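Long-range contact in superoxide dismutase (PDB 3JS4), which probably converts superoxide radicals into oxygen and hydrogen peroxide by alternately reducing and oxidising an active-site iron ion: residues I124-F138 with V151-V164. Sequence-based numbering, arbitrary orientation.
Sequences IEHSFGSVEGFNNAF and VWLVYDEDAKALKV
Phe128, the last residue of helix 118-128, brings its ring against strand 161-168, an outer strand of the three-stranded antiparallel sheet in the C-terminal alpha/beta domain of iron/manganese superoxide dismutases. Rotation about its CA-CB bond puts CG anti to the carbonyl carbon (chi1 -54°), which carries the ring out to the strand, between two neighbours from its own segment: Phe134 CD1 over one face and Ser127 CB over the other, both displaced toward the rim. On one flank CE2 reaches Leu162 CB at 3.7 Å; on the other CE1 meets Val164 CG2 at 3.9 Å. The tip, CZ, lies 4.0 Å from Leu153 CD1 on the middle strand, and Lys163 C sits at the ring edge. Leu153 CD1 also touches Phe134 CE1, tying helix 131-144 to the same apolar layer, which Trp214 of helix 214-223 extends. Farther along, Val151 CG1 makes a CH-pi contact over the Phe138 face, 3.8 Å from the ring centroid, while Val164 CG2 comes to that ring's edge. The polar fastening is at Ser127: OG accepts from Leu162 N (2.9 Å, 146° at the hydrogen) and hydrogen-bonds to the carbonyl O of Met123, one turn back. Beside it one water donates to Ser127 O and Leu162 O and accepts from Lys163 NZ at 3.2 Å.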
loop_
_atom_site.group_PDB
_atom_site.type_symbol
_atom_site.label_atom_id
_atom_site.label_comp_id
_atom_site.label_asym_id
_atom_site.label_seq_id
_atom_site.Cartn_x
_atom_site.Cartn_y
_atom_site.Cartn_z
ATOM N N ILE A 124 -16.391 9.106 6.149
ATOM C CA ILE A 124 -16.491 8.648 4.764
ATOM C C ILE A 124 -17.496 9.522 4.008
ATOM O O ILE A 124 -17.222 10.001 2.915
ATOM C CB ILE A 124 -16.910 7.141 4.671
ATOM C CG1 ILE A 124 -15.776 6.210 5.094
ATOM C CG2 ILE A 124 -17.388 6.786 3.258
ATOM C CD1 ILE A 124 -14.715 5.994 4.030
ATOM N N GLU A 125 -18.658 9.720 4.618
ATOM C CA GLU A 125 -19.736 10.534 4.053
ATOM C C GLU A 125 -19.346 11.986 3.861
ATOM O O GLU A 125 -19.618 12.566 2.812
ATOM C CB GLU A 125 -21.003 10.417 4.911
ATOM C CG GLU A 125 -22.007 9.441 4.331
ATOM C CD GLU A 125 -22.918 8.792 5.366
ATOM O OE1 GLU A 125 -23.324 9.462 6.339
ATOM O OE2 GLU A 125 -23.242 7.604 5.185
ATOM N N HIS A 126 -18.722 12.565 4.887
ATOM C CA HIS A 126 -18.154 13.907 4.830
ATOM C C HIS A 126 -17.148 14.081 3.691
ATOM O O HIS A 126 -17.209 15.069 2.964
ATOM C CB HIS A 126 -17.502 14.261 6.178
ATOM C CG HIS A 126 -16.656 15.500 6.147
ATOM N ND1 HIS A 126 -17.175 16.753 5.895
ATOM C CD2 HIS A 126 -15.329 15.677 6.357
ATOM C CE1 HIS A 126 -16.204 17.647 5.938
ATOM N NE2 HIS A 126 -15.073 17.020 6.215
ATOM N N SER A 127 -16.243 13.109 3.527
ATOM C CA SER A 127 -15.147 13.237 2.562
ATOM C C SER A 127 -15.537 12.900 1.120
ATOM O O SER A 127 -15.033 13.530 0.189
ATOM C CB SER A 127 -13.921 12.403 2.979
ATOM O OG SER A 127 -13.593 12.584 4.356
ATOM N N PHE A 128 -16.418 11.912 0.936
ATOM C CA PHE A 128 -16.779 11.441 -0.406
ATOM C C PHE A 128 -18.263 11.513 -0.765
ATOM O O PHE A 128 -18.659 10.977 -1.806
ATOM C CB PHE A 128 -16.304 9.989 -0.605
ATOM C CG PHE A 128 -14.852 9.789 -0.332
ATOM C CD1 PHE A 128 -13.894 10.202 -1.252
ATOM C CD2 PHE A 128 -14.434 9.200 0.852
ATOM C CE1 PHE A 128 -12.526 10.024 -0.999
ATOM C CE2 PHE A 128 -13.078 9.015 1.119
ATOM C CZ PHE A 128 -12.117 9.444 0.193
ATOM N N GLY A 129 -19.084 12.128 0.083
ATOM C CA GLY A 129 -20.527 12.207 -0.169
ATOM C C GLY A 129 -21.285 10.987 0.337
ATOM O O GLY A 129 -22.365 11.127 0.924
ATOM N N SER A 130 -20.717 9.792 0.108
ATOM C CA SER A 130 -21.318 8.501 0.510
ATOM C C SER A 130 -20.317 7.347 0.348
ATOM O O SER A 130 -19.221 7.524 -0.194
ATOM C CB SER A 130 -22.556 8.186 -0.328
ATOM O OG SER A 130 -22.192 7.928 -1.674
ATOM N N VAL A 131 -20.707 6.160 0.798
ATOM C CA VAL A 131 -19.899 4.966 0.558
ATOM C C VAL A 131 -19.658 4.789 -0.949
ATOM O O VAL A 131 -18.509 4.634 -1.393
ATOM C CB VAL A 131 -20.545 3.711 1.189
ATOM C CG1 VAL A 131 -19.780 2.470 0.822
ATOM C CG2 VAL A 131 -20.600 3.874 2.719
ATOM N N GLU A 132 -20.734 4.851 -1.731
ATOM C CA GLU A 132 -20.630 4.695 -3.184
ATOM C C GLU A 132 -19.673 5.758 -3.787
ATOM O O GLU A 132 -18.878 5.442 -4.679
ATOM C CB GLU A 132 -22.026 4.682 -3.838
ATOM C CG GLU A 132 -22.032 4.474 -5.355
ATOM C CD GLU A 132 -23.442 4.502 -5.976
ATOM O OE1 GLU A 132 -24.403 4.981 -5.327
ATOM O OE2 GLU A 132 -23.591 4.032 -7.128
ATOM N N GLY A 133 -19.717 6.983 -3.259
ATOM C CA GLY A 133 -18.756 8.050 -3.623
ATOM C C GLY A 133 -17.297 7.663 -3.362
ATOM O O GLY A 133 -16.404 7.947 -4.176
ATOM N N PHE A 134 -17.044 7.020 -2.222
ATOM C CA PHE A 134 -15.729 6.481 -1.969
ATOM C C PHE A 134 -15.338 5.400 -3.004
ATOM O O PHE A 134 -14.257 5.485 -3.615
ATOM C CB PHE A 134 -15.589 5.940 -0.531
ATOM C CG PHE A 134 -14.399 5.039 -0.353
ATOM C CD1 PHE A 134 -13.104 5.566 -0.352
ATOM C CD2 PHE A 134 -14.564 3.666 -0.218
ATOM C CE1 PHE A 134 -11.993 4.734 -0.220
ATOM C CE2 PHE A 134 -13.462 2.832 -0.089
ATOM C CZ PHE A 134 -12.180 3.359 -0.072
ATOM N N ASN A 135 -16.209 4.408 -3.211
ATOM C CA ASN A 135 -15.916 3.337 -4.178
ATOM C C ASN A 135 -15.582 3.932 -5.545
ATOM O O ASN A 135 -14.637 3.502 -6.199
ATOM C CB ASN A 135 -17.079 2.359 -4.326
ATOM C CG ASN A 135 -17.293 1.498 -3.090
ATOM O OD1 ASN A 135 -16.395 1.330 -2.247
ATOM N ND2 ASN A 135 -18.498 0.940 -2.975
ATOM N N ASN A 136 -16.357 4.939 -5.960
ATOM C CA ASN A 136 -16.120 5.586 -7.253
ATOM C C ASN A 136 -14.788 6.298 -7.345
ATOM O O ASN A 136 -14.130 6.212 -8.375
ATOM C CB ASN A 136 -17.273 6.514 -7.648
ATOM C CG ASN A 136 -18.559 5.738 -7.963
ATOM O OD1 ASN A 136 -18.528 4.515 -8.176
ATOM N ND2 ASN A 136 -19.687 6.434 -7.972
ATOM N N ALA A 137 -14.380 6.972 -6.268
ATOM C CA ALA A 137 -13.125 7.724 -6.260
ATOM C C ALA A 137 -11.951 6.746 -6.271
ATOM O O ALA A 137 -10.986 6.934 -7.007
ATOM C CB ALA A 137 -13.050 8.632 -5.041
ATOM N N PHE A 138 -12.058 5.702 -5.455
ATOM C CA PHE A 138 -11.026 4.695 -5.362
ATOM C C PHE A 138 -10.855 3.981 -6.703
ATOM O O PHE A 138 -9.724 3.758 -7.134
ATOM C CB PHE A 138 -11.355 3.701 -4.241
ATOM C CG PHE A 138 -10.157 2.962 -3.704
ATOM C CD1 PHE A 138 -9.812 1.720 -4.204
ATOM C CD2 PHE A 138 -9.372 3.521 -2.694
ATOM C CE1 PHE A 138 -8.699 1.024 -3.693
ATOM C CE2 PHE A 138 -8.263 2.833 -2.183
ATOM C CZ PHE A 138 -7.926 1.575 -2.695
ATOM N N VAL A 151 -2.554 2.875 -5.265
ATOM C CA VAL A 151 -3.682 3.720 -4.862
ATOM C C VAL A 151 -3.729 3.772 -3.327
ATOM O O VAL A 151 -3.596 2.739 -2.655
ATOM C CB VAL A 151 -4.980 3.167 -5.458
ATOM C CG1 VAL A 151 -6.215 3.953 -5.016
ATOM C CG2 VAL A 151 -4.855 3.154 -6.977
ATOM N N TRP A 152 -3.866 4.977 -2.785
ATOM C CA TRP A 152 -3.895 5.181 -1.334
ATOM C C TRP A 152 -5.196 5.828 -0.853
ATOM O O TRP A 152 -5.653 6.829 -1.430
ATOM C CB TRP A 152 -2.723 6.081 -0.893
ATOM C CG TRP A 152 -1.401 5.636 -1.445
ATOM C CD1 TRP A 152 -0.899 5.899 -2.682
ATOM C CD2 TRP A 152 -0.431 4.805 -0.785
ATOM N NE1 TRP A 152 0.324 5.288 -2.839
ATOM C CE2 TRP A 152 0.636 4.609 -1.694
ATOM C CE3 TRP A 152 -0.362 4.211 0.483
ATOM C CZ2 TRP A 152 1.781 3.863 -1.368
ATOM C CZ3 TRP A 152 0.789 3.442 0.803
ATOM C CH2 TRP A 152 1.826 3.284 -0.121
ATOM N N LEU A 153 -5.752 5.290 0.231
ATOM C CA LEU A 153 -6.687 6.036 1.068
ATOM C C LEU A 153 -5.835 6.753 2.112
ATOM O O LEU A 153 -5.035 6.122 2.817
ATOM C CB LEU A 153 -7.723 5.117 1.752
ATOM C CG LEU A 153 -8.727 5.784 2.704
ATOM C CD1 LEU A 153 -9.519 6.896 1.966
ATOM C CD2 LEU A 153 -9.696 4.763 3.349
ATOM N N VAL A 154 -5.972 8.068 2.191
ATOM C CA VAL A 154 -5.164 8.842 3.134
ATOM C C VAL A 154 -6.018 9.778 3.945
ATOM O O VAL A 154 -7.147 10.103 3.530
ATOM C CB VAL A 154 -4.057 9.694 2.426
ATOM C CG1 VAL A 154 -3.133 8.792 1.611
ATOM C CG2 VAL A 154 -4.682 10.819 1.546
ATOM N N TYR A 155 -5.480 10.214 5.090
ATOM C CA TYR A 155 -6.040 11.356 5.795
ATOM C C TYR A 155 -5.196 12.602 5.521
ATOM O O TYR A 155 -4.010 12.645 5.846
ATOM C CB TYR A 155 -6.164 11.101 7.300
ATOM C CG TYR A 155 -6.729 12.296 8.041
ATOM C CD1 TYR A 155 -8.093 12.547 8.050
ATOM C CD2 TYR A 155 -5.890 13.195 8.698
ATOM C CE1 TYR A 155 -8.615 13.647 8.710
ATOM C CE2 TYR A 155 -6.402 14.314 9.361
ATOM C CZ TYR A 155 -7.763 14.524 9.359
ATOM O OH TYR A 155 -8.293 15.610 10.006
ATOM N N ASP A 156 -5.831 13.606 4.922
ATOM C CA ASP A 156 -5.188 14.839 4.503
ATOM C C ASP A 156 -5.366 15.841 5.634
ATOM O O ASP A 156 -6.483 16.320 5.888
ATOM C CB ASP A 156 -5.839 15.346 3.205
ATOM C CG ASP A 156 -5.204 16.625 2.667
ATOM O OD1 ASP A 156 -4.869 16.645 1.468
ATOM O OD2 ASP A 156 -5.044 17.605 3.421
ATOM N N GLU A 157 -4.262 16.138 6.314
ATOM C CA GLU A 157 -4.286 17.021 7.483
ATOM C C GLU A 157 -4.745 18.447 7.199
ATOM O O GLU A 157 -5.316 19.090 8.078
ATOM C CB GLU A 157 -2.926 17.034 8.172
ATOM C CG GLU A 157 -2.653 15.737 8.923
ATOM C CD GLU A 157 -1.176 15.539 9.257
ATOM O OE1 GLU A 157 -0.418 16.539 9.264
ATOM O OE2 GLU A 157 -0.782 14.375 9.510
ATOM N N ASP A 158 -4.498 18.943 5.987
ATOM C CA ASP A 158 -4.896 20.323 5.638
ATOM C C ASP A 158 -6.367 20.460 5.260
ATOM O O ASP A 158 -6.960 21.519 5.464
ATOM C CB ASP A 158 -4.004 20.900 4.533
ATOM C CG ASP A 158 -2.567 21.119 4.998
ATOM O OD1 ASP A 158 -2.346 21.278 6.226
ATOM O OD2 ASP A 158 -1.657 21.141 4.132
ATOM N N ALA A 159 -6.945 19.392 4.704
ATOM C CA ALA A 159 -8.355 19.364 4.304
ATOM C C ALA A 159 -9.259 18.892 5.433
ATOM O O ALA A 159 -10.471 19.124 5.392
ATOM C CB ALA A 159 -8.551 18.474 3.079
ATOM N N LYS A 160 -8.654 18.243 6.432
ATOM C CA LYS A 160 -9.361 17.554 7.511
ATOM C C LYS A 160 -10.372 16.540 6.977
ATOM O O LYS A 160 -11.525 16.496 7.417
ATOM C CB LYS A 160 -10.023 18.545 8.486
ATOM C CG LYS A 160 -9.170 18.869 9.687
ATOM C CD LYS A 160 -8.272 20.059 9.444
ATOM C CE LYS A 160 -7.080 20.027 10.378
ATOM N NZ LYS A 160 -7.247 19.027 11.472
ATOM N N ALA A 161 -9.935 15.726 6.018
ATOM C CA ALA A 161 -10.826 14.790 5.368
ATOM C C ALA A 161 -9.993 13.662 4.797
ATOM O O ALA A 161 -8.775 13.811 4.645
ATOM C CB ALA A 161 -11.619 15.492 4.258
ATOM N N LEU A 162 -10.652 12.533 4.537
ATOM C CA LEU A 162 -10.068 11.426 3.809
ATOM C C LEU A 162 -9.972 11.838 2.343
ATOM O O LEU A 162 -10.788 12.629 1.856
ATOM C CB LEU A 162 -10.928 10.166 3.955
ATOM C CG LEU A 162 -11.242 9.666 5.375
ATOM C CD1 LEU A 162 -12.259 8.528 5.302
ATOM C CD2 LEU A 162 -9.976 9.177 6.104
ATOM N N LYS A 163 -8.941 11.340 1.666
ATOM C CA LYS A 163 -8.758 11.545 0.235
ATOM C C LYS A 163 -8.284 10.234 -0.382
ATOM O O LYS A 163 -7.692 9.401 0.307
ATOM C CB LYS A 163 -7.689 12.608 -0.030
ATOM C CG LYS A 163 -8.002 14.039 0.446
ATOM C CD LYS A 163 -9.075 14.698 -0.366
ATOM C CE LYS A 163 -9.499 16.030 0.267
ATOM N NZ LYS A 163 -10.563 16.665 -0.550
ATOM N N VAL A 164 -8.530 10.062 -1.680
ATOM C CA VAL A 164 -7.855 9.015 -2.450
ATOM C C VAL A 164 -6.814 9.667 -3.372
ATOM O O VAL A 164 -7.138 10.629 -4.092
ATOM C CB VAL A 164 -8.852 8.199 -3.262
ATOM C CG1 VAL A 164 -8.119 7.140 -4.106
ATOM C CG2 VAL A 164 -9.897 7.514 -2.325
HETATM O O HOH W 1 -12.607 14.468 0.485
#